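Local coordinates for protein abietadiene synthase, chloroplastic (Abies grandis, PDB 3S9V) that is a chloroplastic conifer enzyme of the terpene synthase family, a mainly helical protein with an N-terminal terpene synthase domain and a metal-binding terpene synthase domain, at residues Trp61-Pro66 with Ala236-Met240; Val80-Leu84 with Thr114-Thr120. The contacts are given in a common frame with arbitrary orientation. Numbering follows the deposited sequence.

Both contacts lie on the same side of the chain's centre, about 40 and 44 Å from it, and their centres are about 13 Å apart. Contact 1 ties helix 56-62 and the turn after it to helix 232-242, 170 residues later; contact 2, between helices 77-85 and 101-117, is nested within the span that contact 1 closes. They meet: Trp118 NE1 lies 2.8 Å from Ala63 O, a probable hydrogen bond, and Ala63 CB packs 3.7 Å from Thr114 CG2. The turn of contact 1 thus lies between helix 232-242 and the helix pair of contact 2, joining helices far apart in sequence within one helical region, consistent with the γ domain of three-domain plant terpene synthases.

Contact 1: residues Trp61-Pro66 with Ala236-Met240; sequences WVARIP and AAVFM
Helical Trp61 and Val62 lead into a type I turn from Val62 to Ile65 (Ile65 N to Val62 O 3.2 Å), after which Ile65 and Pro66 extend. This corner lies on one face of the helical segment 236-240, with CA atoms 5.6 Å apart at Val62-Ala236 and 6.4 Å at Ile65-Met240. No hydrogen bond crosses; apolar packing buries 343 Å². Met240 (m, t, m) reaches across to put CE at the edge of the Trp61 ring, 4.0 Å from Trp61 CE3 and 3.8 Å from Arg64 CB, and SD 3.8 Å from Ile65 N. Trp61 (m, chi2 near 92°) swings its ring alongside the helix, so that CZ3 lies 4.4 Å from Ala237 CB. Ile65 (m, t) places CD1 3.9 Å from Ala236 CB and CG2 3.5 Å from Phe239 CE2, at the ring edge of Phe239 (chi1 t). The small Ala236 lets the backbone close in, its CB 3.8 Å from Trp61 O. Arg64 starts toward the helix, but its extended end leaves for a salt bridge with Glu161. The corner after helix 56-62 thus packs against helix 232-242, consistent with the all-helical γ domain of three-domain plant terpene synthases.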
loop_
_atom_site.group_PDB
_atom_site.type_symbol
_atom_site.label_atom_id
_atom_site.label_comp_id
_atom_site.label_asym_id
_atom_site.label_seq_id
_atom_site.Cartn_x
_atom_site.Cartn_y
_atom_site.Cartn_z
ATOM N N TRP A 61 3.230 9.218 35.378
ATOM C CA TRP A 61 2.300 8.337 36.079
ATOM C C TRP A 61 3.007 7.145 36.708
ATOM O O TRP A 61 2.674 6.732 37.819
ATOM C CB TRP A 61 1.176 7.867 35.148
ATOM C CG TRP A 61 0.043 8.854 35.090
ATOM C CD1 TRP A 61 -0.113 9.879 34.198
ATOM C CD2 TRP A 61 -1.049 8.961 36.022
ATOM N NE1 TRP A 61 -1.232 10.619 34.520
ATOM C CE2 TRP A 61 -1.822 10.078 35.633
ATOM C CE3 TRP A 61 -1.442 8.222 37.150
ATOM C CZ2 TRP A 61 -2.967 10.478 36.329
ATOM C CZ3 TRP A 61 -2.593 8.623 37.853
ATOM C CH2 TRP A 61 -3.337 9.739 37.435
ATOM N N VAL A 62 3.986 6.589 36.007
ATOM C CA VAL A 62 4.736 5.474 36.561
ATOM C C VAL A 62 5.495 5.971 37.802
ATOM O O VAL A 62 5.562 5.286 38.814
ATOM C CB VAL A 62 5.729 4.907 35.519
ATOM C CG1 VAL A 62 6.644 3.895 36.163
ATOM C CG2 VAL A 62 4.953 4.245 34.376
ATOM N N ALA A 63 6.032 7.185 37.720
ATOM C CA ALA A 63 6.797 7.796 38.808
ATOM C C ALA A 63 5.983 8.011 40.077
ATOM O O ALA A 63 6.538 8.237 41.149
ATOM C CB ALA A 63 7.380 9.116 38.344
ATOM N N ARG A 64 4.664 7.945 39.957
ATOM C CA ARG A 64 3.801 8.131 41.109
ATOM C C ARG A 64 3.730 6.915 42.023
ATOM O O ARG A 64 3.512 7.054 43.232
ATOM C CB ARG A 64 2.376 8.460 40.673
ATOM C CG ARG A 64 2.169 9.827 40.105
ATOM C CD ARG A 64 0.693 10.134 40.179
ATOM N NE ARG A 64 0.306 11.271 39.361
ATOM C CZ ARG A 64 -0.920 11.780 39.360
ATOM N NH1 ARG A 64 -1.856 11.247 40.140
ATOM N NH2 ARG A 64 -1.213 12.804 38.575
ATOM N N ILE A 65 3.898 5.726 41.457
ATOM C CA ILE A 65 3.801 4.514 42.264
ATOM C C ILE A 65 4.787 4.522 43.434
ATOM O O ILE A 65 5.997 4.552 43.237
ATOM C CB ILE A 65 4.050 3.267 41.406
ATOM C CG1 ILE A 65 3.213 3.342 40.126
ATOM C CG2 ILE A 65 3.667 2.016 42.183
ATOM C CD1 ILE A 65 3.539 2.250 39.132
ATOM N N PRO A 66 4.269 4.501 44.675
ATOM C CA PRO A 66 5.086 4.503 45.900
ATOM C C PRO A 66 5.820 3.170 46.105
ATOM O O PRO A 66 5.311 2.118 45.733
ATOM C CB PRO A 66 4.054 4.763 46.992
ATOM C CG PRO A 66 2.856 4.017 46.461
ATOM C CD PRO A 66 2.834 4.427 45.002
ATOM N N ALA A 236 -0.411 1.843 35.485
ATOM C CA ALA A 236 0.131 2.380 36.730
ATOM C C ALA A 236 -1.014 2.758 37.663
ATOM O O ALA A 236 -0.985 2.458 38.857
ATOM C CB ALA A 236 1.002 3.602 36.442
ATOM N N ALA A 237 -2.025 3.416 37.111
ATOM C CA ALA A 237 -3.186 3.821 37.888
ATOM C C ALA A 237 -3.882 2.586 38.446
ATOM O O ALA A 237 -4.202 2.537 39.629
ATOM C CB ALA A 237 -4.147 4.608 37.019
ATOM N N VAL A 238 -4.115 1.585 37.601
ATOM C CA VAL A 238 -4.776 0.366 38.073
ATOM C C VAL A 238 -3.970 -0.287 39.196
ATOM O O VAL A 238 -4.541 -0.789 40.158
ATOM C CB VAL A 238 -4.946 -0.697 36.952
ATOM C CG1 VAL A 238 -5.537 -1.978 37.544
ATOM C CG2 VAL A 238 -5.836 -0.166 35.848
ATOM N N PHE A 239 -2.645 -0.290 39.069
ATOM C CA PHE A 239 -1.808 -0.906 40.090
ATOM C C PHE A 239 -1.934 -0.190 41.414
ATOM O O PHE A 239 -2.015 -0.826 42.463
ATOM C CB PHE A 239 -0.331 -0.905 39.696
ATOM C CG PHE A 239 0.570 -1.422 40.781
ATOM C CD1 PHE A 239 0.669 -2.786 41.026
ATOM C CD2 PHE A 239 1.277 -0.540 41.599
ATOM C CE1 PHE A 239 1.456 -3.269 42.070
ATOM C CE2 PHE A 239 2.067 -1.011 42.645
ATOM C CZ PHE A 239 2.155 -2.381 42.881
ATOM N N MET A 240 -1.924 1.138 41.364
ATOM C CA MET A 240 -2.037 1.934 42.573
ATOM C C MET A 240 -3.396 1.756 43.256
ATOM O O MET A 240 -3.508 1.946 44.467
ATOM C CB MET A 240 -1.774 3.423 42.269
ATOM C CG MET A 240 -0.299 3.738 41.976
ATOM S SD MET A 240 0.145 5.496 41.972
ATOM C CE MET A 240 -0.512 5.994 40.364
#

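Contact 2: residues Val80-Leu84 with Thr114-Thr120; sequences VEWIL and TLTLWRT
A Schellman motif ends one partner of this contact: Arg119, left-handed at phi 50° and psi 42°, is its C-prime residue, with Thr120 N bonded to Leu115 O at 3.0 Å and Arg119 N to Thr116 O, also at 3.0 Å. The chain is helical over 114-117, leaves helical angles at Trp118, and is extended at Thr120 (-133°/169°), whose CA-to-CB bond points toward the other segment. That segment, 80-84, is helical throughout; the nearest CA pair is Val80-Leu115 at 7.4 Å. Leu115 (m, t) sits at the centre of the packing, its CD2 lying 3.8 Å from Ile83 CG2, 3.9 Å from Leu84 CD2 and 4.4 Å from Val80 CG1. Val80, rotamer t, spreads its methyls over the helix end, with CG2 3.9 Å from Trp118 CD1 and CG1 4.1 Å from Thr120 CG2. Ile83 (m, t) brings CD1 to 4.2 Å from Thr114 CG2, and Leu84 (m, t) sets CD1 4.2 Å from Thr120 OG1. The interface buries 298 Å² without a hydrogen bond across it. The polar ends turn elsewhere, Thr114 OG1 to Ala60 O and Trp118 NE1 to Ala63 O, so helix 101-117 and the residue after it are also held to helix 56-62 and the turn that follows. Trp82 packs on helix 56-62 as well, while helix 122-136 meets Leu115 through Gln124 and Val125.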
loop_
_atom_site.group_PDB
_atom_site.type_symbol
_atom_site.label_atom_id
_atom_site.label_comp_id
_atom_site.label_asym_id
_atom_site.label_seq_id
_atom_site.Cartn_x
_atom_site.Cartn_y
_atom_site.Cartn_z
ATOM N N VAL A 80 11.457 9.344 38.327
ATOM C CA VAL A 80 11.359 10.675 38.919
ATOM C C VAL A 80 12.548 11.505 38.440
ATOM O O VAL A 80 12.404 12.675 38.065
ATOM C CB VAL A 80 11.373 10.617 40.457
ATOM C CG1 VAL A 80 11.519 12.033 41.036
ATOM C CG2 VAL A 80 10.084 9.987 40.950
ATOM N N GLU A 81 13.725 10.887 38.446
ATOM C CA GLU A 81 14.925 11.563 37.995
ATOM C C GLU A 81 14.777 11.925 36.517
ATOM O O GLU A 81 15.204 12.994 36.091
ATOM C CB GLU A 81 16.153 10.667 38.191
ATOM C CG GLU A 81 17.467 11.341 37.806
ATOM C CD GLU A 81 17.834 12.505 38.725
ATOM O OE1 GLU A 81 18.617 13.376 38.290
ATOM O OE2 GLU A 81 17.353 12.543 39.879
ATOM N N TRP A 82 14.171 11.038 35.732
ATOM C CA TRP A 82 13.981 11.312 34.311
ATOM C C TRP A 82 13.189 12.608 34.143
ATOM O O TRP A 82 13.517 13.449 33.314
ATOM C CB TRP A 82 13.216 10.177 33.622
ATOM C CG TRP A 82 13.097 10.409 32.149
ATOM C CD1 TRP A 82 14.002 10.056 31.188
ATOM C CD2 TRP A 82 12.075 11.153 31.483
ATOM N NE1 TRP A 82 13.612 10.543 29.968
ATOM C CE2 TRP A 82 12.432 11.222 30.118
ATOM C CE3 TRP A 82 10.894 11.776 31.906
ATOM C CZ2 TRP A 82 11.647 11.892 29.170
ATOM C CZ3 TRP A 82 10.113 12.443 30.968
ATOM C CH2 TRP A 82 10.494 12.498 29.614
ATOM N N ILE A 83 12.135 12.758 34.934
ATOM C CA ILE A 83 11.307 13.950 34.864
ATOM C C ILE A 83 12.148 15.181 35.168
ATOM O O ILE A 83 12.099 16.164 34.439
ATOM C CB ILE A 83 10.136 13.859 35.862
ATOM C CG1 ILE A 83 9.216 12.700 35.469
ATOM C CG2 ILE A 83 9.384 15.161 35.896
ATOM C CD1 ILE A 83 8.175 12.348 36.511
ATOM N N LEU A 84 12.932 15.110 36.237
ATOM C CA LEU A 84 13.787 16.225 36.638
ATOM C C LEU A 84 14.802 16.636 35.569
ATOM O O LEU A 84 15.153 17.808 35.448
ATOM C CB LEU A 84 14.541 15.867 37.921
ATOM C CG LEU A 84 13.715 15.632 39.184
ATOM C CD1 LEU A 84 14.618 15.127 40.307
ATOM C CD2 LEU A 84 13.035 16.923 39.591
ATOM N N THR A 114 3.267 15.006 39.918
ATOM C CA THR A 114 4.165 13.967 40.420
ATOM C C THR A 114 5.347 14.521 41.223
ATOM O O THR A 114 5.711 13.962 42.259
ATOM C CB THR A 114 4.708 13.102 39.264
ATOM O OG1 THR A 114 3.608 12.522 38.552
ATOM C CG2 THR A 114 5.601 11.989 39.797
ATOM N N LEU A 115 5.960 15.600 40.750
ATOM C CA LEU A 115 7.072 16.178 41.493
ATOM C C LEU A 115 6.550 16.761 42.816
ATOM O O LEU A 115 7.218 16.679 43.853
ATOM C CB LEU A 115 7.771 17.261 40.667
ATOM C CG LEU A 115 8.413 16.774 39.366
ATOM C CD1 LEU A 115 9.127 17.930 38.693
ATOM C CD2 LEU A 115 9.389 15.649 39.661
ATOM N N THR A 116 5.356 17.344 42.778
ATOM C CA THR A 116 4.755 17.904 43.973
ATOM C C THR A 116 4.513 16.779 44.986
ATOM O O THR A 116 4.773 16.937 46.176
ATOM C CB THR A 116 3.396 18.598 43.658
ATOM O OG1 THR A 116 3.618 19.751 42.835
ATOM C CG2 THR A 116 2.710 19.037 44.941
ATOM N N LEU A 117 4.019 15.641 44.508
ATOM C CA LEU A 117 3.737 14.513 45.387
ATOM C C LEU A 117 5.012 13.979 46.034
ATOM O O LEU A 117 4.977 13.453 47.141
ATOM C CB LEU A 117 3.034 13.388 44.610
ATOM C CG LEU A 117 1.629 13.664 44.051
ATOM C CD1 LEU A 117 1.127 12.437 43.295
ATOM C CD2 LEU A 117 0.665 14.005 45.180
ATOM N N TRP A 118 6.140 14.110 45.349
ATOM C CA TRP A 118 7.388 13.622 45.919
ATOM C C TRP A 118 8.193 14.738 46.581
ATOM O O TRP A 118 9.350 14.547 46.970
ATOM C CB TRP A 118 8.209 12.902 44.843
ATOM C CG TRP A 118 7.599 11.583 44.480
ATOM C CD1 TRP A 118 7.159 11.192 43.251
ATOM C CD2 TRP A 118 7.299 10.503 45.377
ATOM N NE1 TRP A 118 6.598 9.940 43.324
ATOM C CE2 TRP A 118 6.671 9.493 44.618
ATOM C CE3 TRP A 118 7.499 10.293 46.750
ATOM C CZ2 TRP A 118 6.238 8.283 45.188
ATOM C CZ3 TRP A 118 7.068 9.086 47.321
ATOM C CH2 TRP A 118 6.445 8.099 46.537
ATOM N N ARG A 119 7.561 15.902 46.704
ATOM C CA ARG A 119 8.172 17.062 47.340
ATOM C C ARG A 119 9.553 17.317 46.768
ATOM O O ARG A 119 10.490 17.627 47.499
ATOM C CB ARG A 119 8.269 16.815 48.848
ATOM C CG ARG A 119 6.995 16.228 49.449
ATOM C CD ARG A 119 7.269 15.554 50.784
ATOM N NE ARG A 119 6.535 14.296 50.927
ATOM C CZ ARG A 119 6.714 13.227 50.154
ATOM N NH1 ARG A 119 7.604 13.252 49.173
ATOM N NH2 ARG A 119 6.003 12.128 50.361
ATOM N N THR A 120 9.681 17.192 45.453
ATOM C CA THR A 120 10.970 17.390 44.817
ATOM C C THR A 120 10.891 18.292 43.581
ATOM O O THR A 120 9.802 18.637 43.118
ATOM C CB THR A 120 11.599 16.021 44.456
ATOM O OG1 THR A 120 12.935 16.215 43.981
ATOM C CG2 THR A 120 10.775 15.313 43.390
#